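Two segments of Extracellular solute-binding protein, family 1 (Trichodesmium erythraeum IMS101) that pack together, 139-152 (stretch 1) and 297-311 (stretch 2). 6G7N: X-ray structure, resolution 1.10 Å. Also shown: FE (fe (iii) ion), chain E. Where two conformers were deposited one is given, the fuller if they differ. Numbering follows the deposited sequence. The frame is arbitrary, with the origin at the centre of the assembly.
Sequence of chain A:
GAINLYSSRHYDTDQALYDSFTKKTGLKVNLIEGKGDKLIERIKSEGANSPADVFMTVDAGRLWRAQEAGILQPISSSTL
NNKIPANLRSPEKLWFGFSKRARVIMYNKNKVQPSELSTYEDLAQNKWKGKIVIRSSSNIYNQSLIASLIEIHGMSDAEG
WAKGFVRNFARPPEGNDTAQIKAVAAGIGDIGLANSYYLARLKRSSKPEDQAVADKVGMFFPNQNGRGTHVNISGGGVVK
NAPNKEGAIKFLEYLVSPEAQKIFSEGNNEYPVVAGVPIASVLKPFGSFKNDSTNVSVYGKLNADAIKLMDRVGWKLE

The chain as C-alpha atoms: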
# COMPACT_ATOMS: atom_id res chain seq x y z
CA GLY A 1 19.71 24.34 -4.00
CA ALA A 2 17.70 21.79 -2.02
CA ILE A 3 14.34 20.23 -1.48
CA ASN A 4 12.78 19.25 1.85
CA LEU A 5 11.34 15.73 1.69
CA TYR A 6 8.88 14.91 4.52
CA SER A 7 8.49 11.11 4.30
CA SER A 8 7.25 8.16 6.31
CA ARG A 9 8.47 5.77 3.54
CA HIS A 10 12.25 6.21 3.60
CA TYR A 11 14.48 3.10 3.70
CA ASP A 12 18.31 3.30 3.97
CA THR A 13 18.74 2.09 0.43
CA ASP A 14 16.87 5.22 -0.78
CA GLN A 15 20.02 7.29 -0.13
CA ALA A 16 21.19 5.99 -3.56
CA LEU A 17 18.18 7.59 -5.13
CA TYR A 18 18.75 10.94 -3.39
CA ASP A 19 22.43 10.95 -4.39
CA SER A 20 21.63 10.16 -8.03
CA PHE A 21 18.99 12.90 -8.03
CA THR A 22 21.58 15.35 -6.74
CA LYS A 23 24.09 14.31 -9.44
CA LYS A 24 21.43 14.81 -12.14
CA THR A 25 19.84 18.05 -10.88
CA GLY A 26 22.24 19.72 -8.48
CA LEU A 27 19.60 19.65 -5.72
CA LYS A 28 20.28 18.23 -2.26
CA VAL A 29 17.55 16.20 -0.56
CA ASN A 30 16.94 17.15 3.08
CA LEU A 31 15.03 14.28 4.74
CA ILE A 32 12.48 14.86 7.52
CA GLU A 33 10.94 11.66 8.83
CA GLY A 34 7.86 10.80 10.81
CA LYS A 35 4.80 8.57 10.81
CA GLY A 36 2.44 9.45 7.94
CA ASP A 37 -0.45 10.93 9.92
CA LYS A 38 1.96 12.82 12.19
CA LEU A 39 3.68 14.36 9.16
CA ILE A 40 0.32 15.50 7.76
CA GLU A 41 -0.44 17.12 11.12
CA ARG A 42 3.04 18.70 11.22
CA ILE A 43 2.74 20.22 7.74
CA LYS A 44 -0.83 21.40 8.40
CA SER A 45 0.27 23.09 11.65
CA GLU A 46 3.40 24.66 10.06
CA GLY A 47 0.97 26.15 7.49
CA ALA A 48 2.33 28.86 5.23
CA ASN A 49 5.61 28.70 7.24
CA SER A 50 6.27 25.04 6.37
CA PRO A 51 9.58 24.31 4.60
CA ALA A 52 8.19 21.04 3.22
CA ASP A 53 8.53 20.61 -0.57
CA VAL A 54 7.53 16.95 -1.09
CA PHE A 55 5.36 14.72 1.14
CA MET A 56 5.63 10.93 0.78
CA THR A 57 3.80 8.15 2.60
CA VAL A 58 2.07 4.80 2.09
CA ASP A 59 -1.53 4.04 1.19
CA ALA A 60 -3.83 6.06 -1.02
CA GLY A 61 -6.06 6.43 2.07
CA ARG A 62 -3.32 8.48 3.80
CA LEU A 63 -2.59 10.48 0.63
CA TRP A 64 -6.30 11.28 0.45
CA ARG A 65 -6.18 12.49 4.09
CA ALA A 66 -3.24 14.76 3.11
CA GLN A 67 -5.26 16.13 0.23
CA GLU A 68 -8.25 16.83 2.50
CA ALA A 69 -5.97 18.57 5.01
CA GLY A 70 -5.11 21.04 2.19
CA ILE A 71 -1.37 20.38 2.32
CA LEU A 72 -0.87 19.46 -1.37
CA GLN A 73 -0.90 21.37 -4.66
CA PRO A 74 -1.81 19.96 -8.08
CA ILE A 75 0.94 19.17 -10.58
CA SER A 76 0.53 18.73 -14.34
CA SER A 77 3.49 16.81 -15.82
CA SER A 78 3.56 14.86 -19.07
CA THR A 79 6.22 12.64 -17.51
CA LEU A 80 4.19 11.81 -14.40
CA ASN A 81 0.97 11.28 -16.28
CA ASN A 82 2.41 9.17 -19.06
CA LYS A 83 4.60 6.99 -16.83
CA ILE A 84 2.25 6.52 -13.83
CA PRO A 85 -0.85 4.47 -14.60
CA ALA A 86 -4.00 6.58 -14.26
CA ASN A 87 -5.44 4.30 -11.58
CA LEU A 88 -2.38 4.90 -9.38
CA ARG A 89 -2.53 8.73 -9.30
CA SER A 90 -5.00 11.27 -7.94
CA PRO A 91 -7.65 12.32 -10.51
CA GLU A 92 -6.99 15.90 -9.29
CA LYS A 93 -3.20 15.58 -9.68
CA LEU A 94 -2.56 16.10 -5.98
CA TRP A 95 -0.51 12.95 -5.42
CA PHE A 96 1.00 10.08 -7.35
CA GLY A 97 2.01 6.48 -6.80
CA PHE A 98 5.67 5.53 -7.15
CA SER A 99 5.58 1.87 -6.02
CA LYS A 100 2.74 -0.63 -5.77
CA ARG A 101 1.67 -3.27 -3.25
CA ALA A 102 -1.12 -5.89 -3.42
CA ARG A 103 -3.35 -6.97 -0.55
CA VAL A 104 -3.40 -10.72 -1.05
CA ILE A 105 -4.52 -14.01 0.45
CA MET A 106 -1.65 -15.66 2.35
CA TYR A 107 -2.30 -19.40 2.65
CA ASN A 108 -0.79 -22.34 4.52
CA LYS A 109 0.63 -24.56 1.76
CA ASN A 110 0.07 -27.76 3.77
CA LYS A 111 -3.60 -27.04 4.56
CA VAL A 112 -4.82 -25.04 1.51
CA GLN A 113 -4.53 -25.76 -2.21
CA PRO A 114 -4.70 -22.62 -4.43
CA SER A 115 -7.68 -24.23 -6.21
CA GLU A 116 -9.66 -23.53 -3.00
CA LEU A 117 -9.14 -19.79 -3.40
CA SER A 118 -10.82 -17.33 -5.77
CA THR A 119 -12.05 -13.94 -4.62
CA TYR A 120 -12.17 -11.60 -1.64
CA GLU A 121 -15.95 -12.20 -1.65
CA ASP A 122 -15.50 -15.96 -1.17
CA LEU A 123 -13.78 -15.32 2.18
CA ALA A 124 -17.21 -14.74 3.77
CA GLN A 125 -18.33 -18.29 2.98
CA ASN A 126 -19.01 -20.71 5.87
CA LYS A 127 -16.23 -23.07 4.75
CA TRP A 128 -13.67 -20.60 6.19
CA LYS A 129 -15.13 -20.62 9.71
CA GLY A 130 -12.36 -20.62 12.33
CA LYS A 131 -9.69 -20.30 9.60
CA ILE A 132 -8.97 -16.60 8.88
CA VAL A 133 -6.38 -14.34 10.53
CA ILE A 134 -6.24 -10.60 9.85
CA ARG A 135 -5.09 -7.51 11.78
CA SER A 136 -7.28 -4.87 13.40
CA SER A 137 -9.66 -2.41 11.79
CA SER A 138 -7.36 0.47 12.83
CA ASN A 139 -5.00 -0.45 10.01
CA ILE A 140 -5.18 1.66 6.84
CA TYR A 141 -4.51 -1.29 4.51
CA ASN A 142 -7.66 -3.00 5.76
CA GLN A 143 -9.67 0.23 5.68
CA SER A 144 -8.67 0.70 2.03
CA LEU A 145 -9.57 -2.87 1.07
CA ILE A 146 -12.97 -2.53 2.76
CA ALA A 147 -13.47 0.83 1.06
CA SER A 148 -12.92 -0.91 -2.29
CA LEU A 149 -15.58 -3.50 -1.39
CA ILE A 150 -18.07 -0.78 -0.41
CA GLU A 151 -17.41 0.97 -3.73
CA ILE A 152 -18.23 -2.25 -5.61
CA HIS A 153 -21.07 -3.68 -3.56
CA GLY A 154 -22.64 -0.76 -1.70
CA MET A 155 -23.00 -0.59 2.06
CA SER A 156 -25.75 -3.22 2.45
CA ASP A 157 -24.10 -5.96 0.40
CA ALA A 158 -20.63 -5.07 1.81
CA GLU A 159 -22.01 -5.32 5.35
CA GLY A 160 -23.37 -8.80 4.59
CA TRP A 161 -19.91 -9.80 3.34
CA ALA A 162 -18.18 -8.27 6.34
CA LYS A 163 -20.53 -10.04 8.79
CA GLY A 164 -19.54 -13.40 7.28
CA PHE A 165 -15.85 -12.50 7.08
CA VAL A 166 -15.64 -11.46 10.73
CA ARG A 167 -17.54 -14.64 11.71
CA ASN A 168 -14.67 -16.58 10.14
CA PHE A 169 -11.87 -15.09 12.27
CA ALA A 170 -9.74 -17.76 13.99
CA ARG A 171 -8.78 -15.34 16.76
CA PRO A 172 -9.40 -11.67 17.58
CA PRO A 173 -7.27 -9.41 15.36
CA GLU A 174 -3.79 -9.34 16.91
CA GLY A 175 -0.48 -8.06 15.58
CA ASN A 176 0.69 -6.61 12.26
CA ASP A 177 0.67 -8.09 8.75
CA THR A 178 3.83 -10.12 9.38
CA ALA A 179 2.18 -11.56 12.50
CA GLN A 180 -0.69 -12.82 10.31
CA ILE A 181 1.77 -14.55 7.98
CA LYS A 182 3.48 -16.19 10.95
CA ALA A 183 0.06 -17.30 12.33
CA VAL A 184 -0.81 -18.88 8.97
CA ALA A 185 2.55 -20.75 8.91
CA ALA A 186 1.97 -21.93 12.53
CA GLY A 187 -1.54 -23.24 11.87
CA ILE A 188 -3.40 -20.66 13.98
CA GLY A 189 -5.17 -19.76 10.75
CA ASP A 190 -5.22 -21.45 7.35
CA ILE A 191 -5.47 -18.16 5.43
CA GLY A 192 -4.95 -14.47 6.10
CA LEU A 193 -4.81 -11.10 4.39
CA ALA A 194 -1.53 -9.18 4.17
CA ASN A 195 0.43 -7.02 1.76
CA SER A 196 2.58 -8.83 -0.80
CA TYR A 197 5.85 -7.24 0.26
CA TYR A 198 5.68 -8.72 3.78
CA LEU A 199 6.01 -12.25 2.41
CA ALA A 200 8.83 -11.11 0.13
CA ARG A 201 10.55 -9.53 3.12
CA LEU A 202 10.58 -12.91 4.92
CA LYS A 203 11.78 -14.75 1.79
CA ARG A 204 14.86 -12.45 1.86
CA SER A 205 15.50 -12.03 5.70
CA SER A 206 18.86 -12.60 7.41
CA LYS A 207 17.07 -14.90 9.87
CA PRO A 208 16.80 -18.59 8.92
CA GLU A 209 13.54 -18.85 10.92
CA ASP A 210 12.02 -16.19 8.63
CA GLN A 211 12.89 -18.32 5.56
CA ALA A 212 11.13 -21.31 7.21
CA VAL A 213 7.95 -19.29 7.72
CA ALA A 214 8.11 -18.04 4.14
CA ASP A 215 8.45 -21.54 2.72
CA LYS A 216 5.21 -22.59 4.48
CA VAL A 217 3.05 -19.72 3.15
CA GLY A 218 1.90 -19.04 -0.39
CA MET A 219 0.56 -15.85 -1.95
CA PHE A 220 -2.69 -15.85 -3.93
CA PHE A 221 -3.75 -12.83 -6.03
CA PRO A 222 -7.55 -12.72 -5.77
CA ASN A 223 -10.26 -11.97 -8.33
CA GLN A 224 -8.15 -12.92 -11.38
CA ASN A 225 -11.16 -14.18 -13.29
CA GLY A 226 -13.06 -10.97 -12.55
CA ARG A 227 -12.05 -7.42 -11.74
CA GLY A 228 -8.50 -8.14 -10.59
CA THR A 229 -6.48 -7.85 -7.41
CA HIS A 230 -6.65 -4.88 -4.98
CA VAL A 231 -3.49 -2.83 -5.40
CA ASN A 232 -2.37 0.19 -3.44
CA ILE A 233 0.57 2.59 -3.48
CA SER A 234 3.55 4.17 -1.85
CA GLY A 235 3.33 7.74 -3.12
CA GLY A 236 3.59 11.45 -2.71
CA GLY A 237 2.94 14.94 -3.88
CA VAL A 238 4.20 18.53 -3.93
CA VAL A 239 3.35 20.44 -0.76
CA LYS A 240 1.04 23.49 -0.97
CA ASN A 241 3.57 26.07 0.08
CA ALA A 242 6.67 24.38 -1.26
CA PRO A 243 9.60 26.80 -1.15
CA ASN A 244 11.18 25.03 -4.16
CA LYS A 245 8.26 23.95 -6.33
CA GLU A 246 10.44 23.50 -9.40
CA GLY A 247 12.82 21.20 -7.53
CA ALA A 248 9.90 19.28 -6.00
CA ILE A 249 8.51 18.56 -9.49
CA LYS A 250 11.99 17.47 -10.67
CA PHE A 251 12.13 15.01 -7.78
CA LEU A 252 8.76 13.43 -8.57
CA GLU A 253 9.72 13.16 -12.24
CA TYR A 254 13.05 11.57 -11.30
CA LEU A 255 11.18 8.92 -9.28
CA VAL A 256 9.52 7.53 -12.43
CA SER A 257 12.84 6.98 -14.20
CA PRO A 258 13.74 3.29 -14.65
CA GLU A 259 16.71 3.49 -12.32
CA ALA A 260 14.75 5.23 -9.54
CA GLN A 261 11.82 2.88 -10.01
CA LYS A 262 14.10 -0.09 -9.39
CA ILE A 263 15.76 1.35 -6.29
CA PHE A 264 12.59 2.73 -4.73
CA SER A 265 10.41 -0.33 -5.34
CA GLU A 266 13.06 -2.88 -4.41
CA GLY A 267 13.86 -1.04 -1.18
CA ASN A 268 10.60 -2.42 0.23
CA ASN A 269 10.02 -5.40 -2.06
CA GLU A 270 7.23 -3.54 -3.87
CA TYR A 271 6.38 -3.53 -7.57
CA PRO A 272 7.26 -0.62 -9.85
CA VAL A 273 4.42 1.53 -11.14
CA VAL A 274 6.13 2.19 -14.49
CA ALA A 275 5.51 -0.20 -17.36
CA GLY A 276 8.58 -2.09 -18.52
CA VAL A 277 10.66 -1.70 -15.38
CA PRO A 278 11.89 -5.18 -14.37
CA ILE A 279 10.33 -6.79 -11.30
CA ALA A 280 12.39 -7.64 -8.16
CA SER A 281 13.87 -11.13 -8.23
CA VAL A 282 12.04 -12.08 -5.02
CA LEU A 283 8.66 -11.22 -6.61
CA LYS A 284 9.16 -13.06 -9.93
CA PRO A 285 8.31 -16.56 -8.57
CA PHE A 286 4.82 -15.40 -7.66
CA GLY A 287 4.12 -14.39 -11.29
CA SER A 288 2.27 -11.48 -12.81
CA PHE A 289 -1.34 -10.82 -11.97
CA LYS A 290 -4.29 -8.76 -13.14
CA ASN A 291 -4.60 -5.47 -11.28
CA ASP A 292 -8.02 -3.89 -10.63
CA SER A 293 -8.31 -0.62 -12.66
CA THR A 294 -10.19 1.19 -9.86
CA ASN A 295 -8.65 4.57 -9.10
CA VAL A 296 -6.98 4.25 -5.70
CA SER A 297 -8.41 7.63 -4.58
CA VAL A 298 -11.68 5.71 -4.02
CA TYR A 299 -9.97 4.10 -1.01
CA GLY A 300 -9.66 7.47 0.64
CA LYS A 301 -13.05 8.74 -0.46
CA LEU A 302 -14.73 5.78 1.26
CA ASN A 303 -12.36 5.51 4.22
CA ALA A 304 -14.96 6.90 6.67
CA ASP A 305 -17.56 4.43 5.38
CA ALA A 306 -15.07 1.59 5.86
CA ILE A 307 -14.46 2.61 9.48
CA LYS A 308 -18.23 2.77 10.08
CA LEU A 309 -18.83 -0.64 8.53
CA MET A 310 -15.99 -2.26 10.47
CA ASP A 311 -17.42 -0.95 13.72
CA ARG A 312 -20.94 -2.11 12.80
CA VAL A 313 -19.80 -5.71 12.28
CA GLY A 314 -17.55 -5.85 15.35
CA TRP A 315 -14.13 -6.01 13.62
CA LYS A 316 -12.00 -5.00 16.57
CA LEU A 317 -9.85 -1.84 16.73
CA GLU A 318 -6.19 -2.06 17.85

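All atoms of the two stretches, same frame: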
# COMPACT_ATOMS: atom_id res chain seq x y z
N ASN A 139 -6.04 -0.47 11.02
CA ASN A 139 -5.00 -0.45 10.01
C ASN A 139 -5.53 0.08 8.66
O ASN A 139 -6.56 -0.36 8.16
CB ASN A 139 -4.47 -1.87 9.85
CG ASN A 139 -3.60 -2.01 8.62
OD1 ASN A 139 -4.02 -2.58 7.61
ND2 ASN A 139 -2.38 -1.50 8.69
N ILE A 140 -4.78 1.02 8.09
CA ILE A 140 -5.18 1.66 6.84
C ILE A 140 -5.28 0.69 5.67
O ILE A 140 -6.14 0.87 4.81
CB ILE A 140 -4.23 2.87 6.51
CG1 ILE A 140 -4.79 3.75 5.39
CG2 ILE A 140 -2.84 2.39 6.11
CD1 ILE A 140 -6.01 4.55 5.75
N TYR A 141 -4.44 -0.35 5.62
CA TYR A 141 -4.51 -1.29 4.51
C TYR A 141 -5.88 -1.97 4.46
O TYR A 141 -6.48 -2.16 3.40
CB TYR A 141 -3.43 -2.35 4.56
CG TYR A 141 -2.02 -1.89 4.87
CD1 TYR A 141 -1.52 -0.69 4.35
CD2 TYR A 141 -1.17 -2.66 5.63
CE1 TYR A 141 -0.24 -0.27 4.63
CE2 TYR A 141 0.14 -2.26 5.90
CZ TYR A 141 0.62 -1.08 5.39
OH TYR A 141 1.89 -0.67 5.67
N ASN A 142 -6.35 -2.38 5.64
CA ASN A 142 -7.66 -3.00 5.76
C ASN A 142 -8.78 -2.01 5.46
O ASN A 142 -9.77 -2.36 4.81
CB ASN A 142 -7.86 -3.53 7.18
CG ASN A 142 -7.12 -4.81 7.45
OD1 ASN A 142 -6.73 -5.54 6.52
ND2 ASN A 142 -6.96 -5.15 8.74
N GLN A 143 -8.67 -0.78 5.97
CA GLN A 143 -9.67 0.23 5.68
C GLN A 143 -9.79 0.44 4.16
O GLN A 143 -10.89 0.53 3.62
CB GLN A 143 -9.34 1.53 6.39
CG GLN A 143 -9.46 1.42 7.90
CD GLN A 143 -8.90 2.60 8.65
OE1 GLN A 143 -8.47 3.58 8.06
NE2 GLN A 143 -8.86 2.49 9.96
N SER A 144 -8.64 0.48 3.46
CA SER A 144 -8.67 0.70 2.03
C SER A 144 -9.27 -0.48 1.26
O SER A 144 -10.00 -0.28 0.29
CB SER A 144 -7.25 1.05 1.53
OG SER A 144 -6.95 2.37 1.95
N LEU A 145 -8.95 -1.71 1.70
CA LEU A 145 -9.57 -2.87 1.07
C LEU A 145 -11.10 -2.86 1.28
O LEU A 145 -11.86 -3.10 0.34
CB LEU A 145 -8.94 -4.15 1.59
CG LEU A 145 -9.58 -5.43 1.06
CD1 LEU A 145 -9.40 -5.62 -0.44
CD2 LEU A 145 -8.95 -6.62 1.77
N ILE A 146 -11.53 -2.60 2.50
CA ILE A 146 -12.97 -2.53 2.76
C ILE A 146 -13.63 -1.40 1.97
O ILE A 146 -14.74 -1.58 1.45
CB ILE A 146 -13.25 -2.53 4.27
CG1 ILE A 146 -13.15 -3.95 4.86
CG2 ILE A 146 -14.67 -2.06 4.57
CD1 ILE A 146 -12.15 -4.95 4.39
N ALA A 147 -12.97 -0.24 1.89
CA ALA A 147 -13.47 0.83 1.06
C ALA A 147 -13.70 0.37 -0.38
O ALA A 147 -14.73 0.70 -0.99
CB ALA A 147 -12.54 2.03 1.11
N SER A 148 -12.75 -0.40 -0.92
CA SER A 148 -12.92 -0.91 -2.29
C SER A 148 -14.16 -1.80 -2.42
O SER A 148 -14.87 -1.77 -3.43
CB SER A 148 -11.65 -1.61 -2.78
OG SER A 148 -11.53 -2.94 -2.34
N LEU A 149 -14.42 -2.61 -1.38
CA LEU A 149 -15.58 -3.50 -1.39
C LEU A 149 -16.89 -2.73 -1.25
O LEU A 149 -17.90 -3.09 -1.87
CB LEU A 149 -15.44 -4.57 -0.31
CG LEU A 149 -14.27 -5.54 -0.52
CD1 LEU A 149 -14.06 -6.39 0.72
CD2 LEU A 149 -14.50 -6.41 -1.74
N ILE A 150 -16.90 -1.64 -0.48
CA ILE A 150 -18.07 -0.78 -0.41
C ILE A 150 -18.32 -0.09 -1.75
O ILE A 150 -19.47 0.01 -2.20
CB ILE A 150 -17.93 0.26 0.72
CG1 ILE A 150 -17.89 -0.43 2.09
CG2 ILE A 150 -19.07 1.27 0.67
CD1 ILE A 150 -17.42 0.48 3.20
N GLU A 151 -17.26 0.37 -2.40
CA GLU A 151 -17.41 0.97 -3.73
C GLU A 151 -18.08 -0.01 -4.70
O GLU A 151 -18.96 0.38 -5.46
CB GLU A 151 -16.07 1.41 -4.24
CG GLU A 151 -16.05 1.95 -5.67
CD GLU A 151 -16.62 3.32 -5.89
OE1 GLU A 151 -17.08 3.96 -4.91
OE2 GLU A 151 -16.58 3.80 -7.05
N ILE A 152 -17.64 -1.27 -4.71
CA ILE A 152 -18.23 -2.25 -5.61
C ILE A 152 -19.67 -2.59 -5.21
O ILE A 152 -20.59 -2.50 -6.02
CB ILE A 152 -17.41 -3.55 -5.69
CG1 ILE A 152 -15.99 -3.33 -6.25
CG2 ILE A 152 -18.14 -4.61 -6.47
CD1 ILE A 152 -15.90 -2.91 -7.67
N SER A 297 -7.78 6.57 -5.38
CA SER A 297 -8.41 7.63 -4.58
C SER A 297 -9.74 7.20 -3.96
O SER A 297 -10.11 7.74 -2.93
CB SER A 297 -8.63 8.90 -5.39
OG SER A 297 -9.60 8.75 -6.40
N VAL A 298 -10.43 6.25 -4.59
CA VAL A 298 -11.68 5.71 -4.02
C VAL A 298 -11.47 5.23 -2.59
O VAL A 298 -12.38 5.29 -1.75
CB VAL A 298 -12.20 4.55 -4.93
CG1 VAL A 298 -13.27 3.73 -4.24
CG2 VAL A 298 -12.71 5.13 -6.24
N TYR A 299 -10.28 4.68 -2.33
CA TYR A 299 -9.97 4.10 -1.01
C TYR A 299 -10.03 5.13 0.06
O TYR A 299 -10.45 4.89 1.20
CB TYR A 299 -8.55 3.53 -0.91
CG TYR A 299 -8.18 2.51 -1.93
CD1 TYR A 299 -9.14 1.90 -2.72
CD2 TYR A 299 -6.84 2.21 -2.15
CE1 TYR A 299 -8.78 1.01 -3.72
CE2 TYR A 299 -6.49 1.29 -3.13
CZ TYR A 299 -7.46 0.70 -3.91
OH TYR A 299 -7.12 -0.18 -4.90
N GLY A 300 -9.56 6.33 -0.27
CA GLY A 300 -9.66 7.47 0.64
C GLY A 300 -11.05 8.04 0.72
O GLY A 300 -11.57 8.32 1.81
N LYS A 301 -11.65 8.24 -0.44
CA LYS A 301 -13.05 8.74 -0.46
C LYS A 301 -14.03 7.96 0.44
O LYS A 301 -14.90 8.55 1.11
CB LYS A 301 -13.57 8.76 -1.89
CG LYS A 301 -14.86 9.48 -2.07
CD LYS A 301 -15.18 9.71 -3.52
CE LYS A 301 -16.44 10.56 -3.64
NZ LYS A 301 -16.59 11.22 -4.97
N LEU A 302 -13.84 6.64 0.46
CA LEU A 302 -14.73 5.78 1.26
C LEU A 302 -14.10 5.28 2.55
O LEU A 302 -14.63 4.37 3.18
CB LEU A 302 -15.22 4.62 0.42
CG LEU A 302 -16.23 5.05 -0.62
CD1 LEU A 302 -16.44 3.95 -1.62
CD2 LEU A 302 -17.54 5.43 0.07
N ASN A 303 -13.01 5.90 2.98
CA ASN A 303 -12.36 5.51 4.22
C ASN A 303 -13.31 5.62 5.43
O ASN A 303 -13.38 4.71 6.25
CB ASN A 303 -11.12 6.35 4.44
CG ASN A 303 -10.43 6.04 5.76
OD1 ASN A 303 -10.70 6.69 6.76
ND2 ASN A 303 -9.60 5.03 5.77
N ALA A 304 -14.04 6.74 5.53
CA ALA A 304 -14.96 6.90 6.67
C ALA A 304 -16.04 5.83 6.67
O ALA A 304 -16.41 5.30 7.73
CB ALA A 304 -15.58 8.29 6.66
N ASP A 305 -16.55 5.48 5.49
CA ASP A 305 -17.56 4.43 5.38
C ASP A 305 -16.99 3.07 5.79
O ASP A 305 -17.67 2.27 6.43
CB ASP A 305 -18.13 4.36 3.95
CG ASP A 305 -19.16 5.49 3.62
OD1 ASP A 305 -19.51 6.29 4.48
OD2 ASP A 305 -19.67 5.51 2.47
N ALA A 306 -15.74 2.81 5.44
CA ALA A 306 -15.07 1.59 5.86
C ALA A 306 -14.96 1.48 7.37
O ALA A 306 -15.27 0.44 7.97
CB ALA A 306 -13.70 1.46 5.20
N ILE A 307 -14.55 2.56 8.02
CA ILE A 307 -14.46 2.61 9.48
C ILE A 307 -15.84 2.31 10.10
O ILE A 307 -15.95 1.54 11.05
CB ILE A 307 -13.86 3.94 9.94
CG1 ILE A 307 -12.38 4.02 9.53
CG2 ILE A 307 -14.05 4.15 11.43
CD1 ILE A 307 -11.73 5.38 9.75
N LYS A 308 -16.86 2.99 9.60
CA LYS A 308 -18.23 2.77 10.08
C LYS A 308 -18.67 1.32 9.94
O LYS A 308 -19.20 0.73 10.88
CB LYS A 308 -19.22 3.71 9.37
CG LYS A 308 -20.67 3.53 9.77
CD LYS A 308 -21.58 4.37 8.90
CE LYS A 308 -22.98 3.81 8.84
NZ LYS A 308 -23.92 4.83 8.30
N LEU A 309 -18.44 0.74 8.77
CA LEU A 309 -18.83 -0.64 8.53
C LEU A 309 -18.10 -1.60 9.46
O LEU A 309 -18.70 -2.51 10.05
CB LEU A 309 -18.58 -1.01 7.05
CG LEU A 309 -18.85 -2.45 6.66
CD1 LEU A 309 -18.80 -2.58 5.16
CD2 LEU A 309 -17.74 -3.34 7.14
N MET A 310 -16.79 -1.41 9.60
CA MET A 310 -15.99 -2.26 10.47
C MET A 310 -16.49 -2.25 11.91
O MET A 310 -16.54 -3.29 12.58
CB MET A 310 -14.52 -1.83 10.34
CG MET A 310 -13.97 -2.17 8.95
SD MET A 310 -12.51 -1.24 8.44
CE MET A 310 -11.19 -2.48 8.27
N ASP A 311 -16.86 -1.07 12.38
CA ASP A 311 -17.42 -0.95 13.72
C ASP A 311 -18.76 -1.67 13.81
O ASP A 311 -19.01 -2.41 14.78
CB ASP A 311 -17.58 0.52 14.11
CG ASP A 311 -18.38 0.69 15.41
OD1 ASP A 311 -17.82 0.44 16.48
OD2 ASP A 311 -19.59 0.99 15.35
FE FE E . 3.53 -1.64 5.27
O HOH W 1 -8.81 4.00 3.26

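The most unusual feature of this contact is a pair of alanines that interlock where one helix crosses two others almost at right angles. Helix 140-152 meets helix 297-301 at 93° and helix 303-311 at 97°, with axes approaching to 8.0 and 8.1 Å. Ala 147 sits among Val 298, Tyr 299, Asn 303 and Ala 306. Ala 306 in turn sits among Gln 143, Ile 146, Ala 147 and Ile 150. The small methyl groups let backbone come close. Ala 147 CB lies 3.5 Å from Tyr 299 O, and Ala 306 CB lies 3.4 Å from Gln 143 O. Ala 147 CB and Ala 306 CB are 4.3 Å apart.

Leu 302 is the first residue past helix 297-301 and the N-cap residue of helix 303-311. Its side chain points toward stretch 1. Leu 302 CB is 3.8 Å from Ala 147 CB, and Leu 302 CD1 is 3.4 Å from Glu 151 OE1. The latter is a packing contact, since a methyl carbon offers no hydrogen bond to a carboxylate. The aliphatic part of Glu 151 also packs on stretch 2, with Glu 151 CG 3.6 Å from Val 298 CG1.

Larger apolar side chains extend the contact along helix 303-311. Ile 146 CG2 is 3.7 Å from Ala 306 CB. Ile 150 CG1 is 3.9 Å from Leu 309 CD1, while Ile 150 CD1 reaches the backbone at Ala 306 N, 3.6 Å away. Met 310 CE approaches Asn 142 CB at 3.7 Å and Ile 146 CG1 at 4.2 Å.

One direct hydrogen bond joins the stretches. Asn 303 ND2 donates to Gln 143 OE1 at 2.9 Å, with an N-H...O angle of 159°. Both side chains start sideways, but their ends come nearer to the other stretch. Asn 303 ND2 also donates to water 1, at 2.8 Å from the water O. This water donates to Ser 144 OG and to Tyr 299 O, each 2.8 Å from its O atom. It thus ties the two stretches together beside the direct bond.

The Tyr 299 ring lies obliquely to Ser 148, with Tyr 299 CE1 4.0 Å from Ser 148 CB. Ser 148 OG is turned to its own helix and donates to Leu 145 O at 2.7 Å.

At the start of helix 140-152, Asn 139 OD1 caps the helix by accepting from Asn 142 N at 3.1 Å. Tyr 141 takes no part in the contact. Its OH binds the iron, with Tyr 141 OH 1.9 Å from FE.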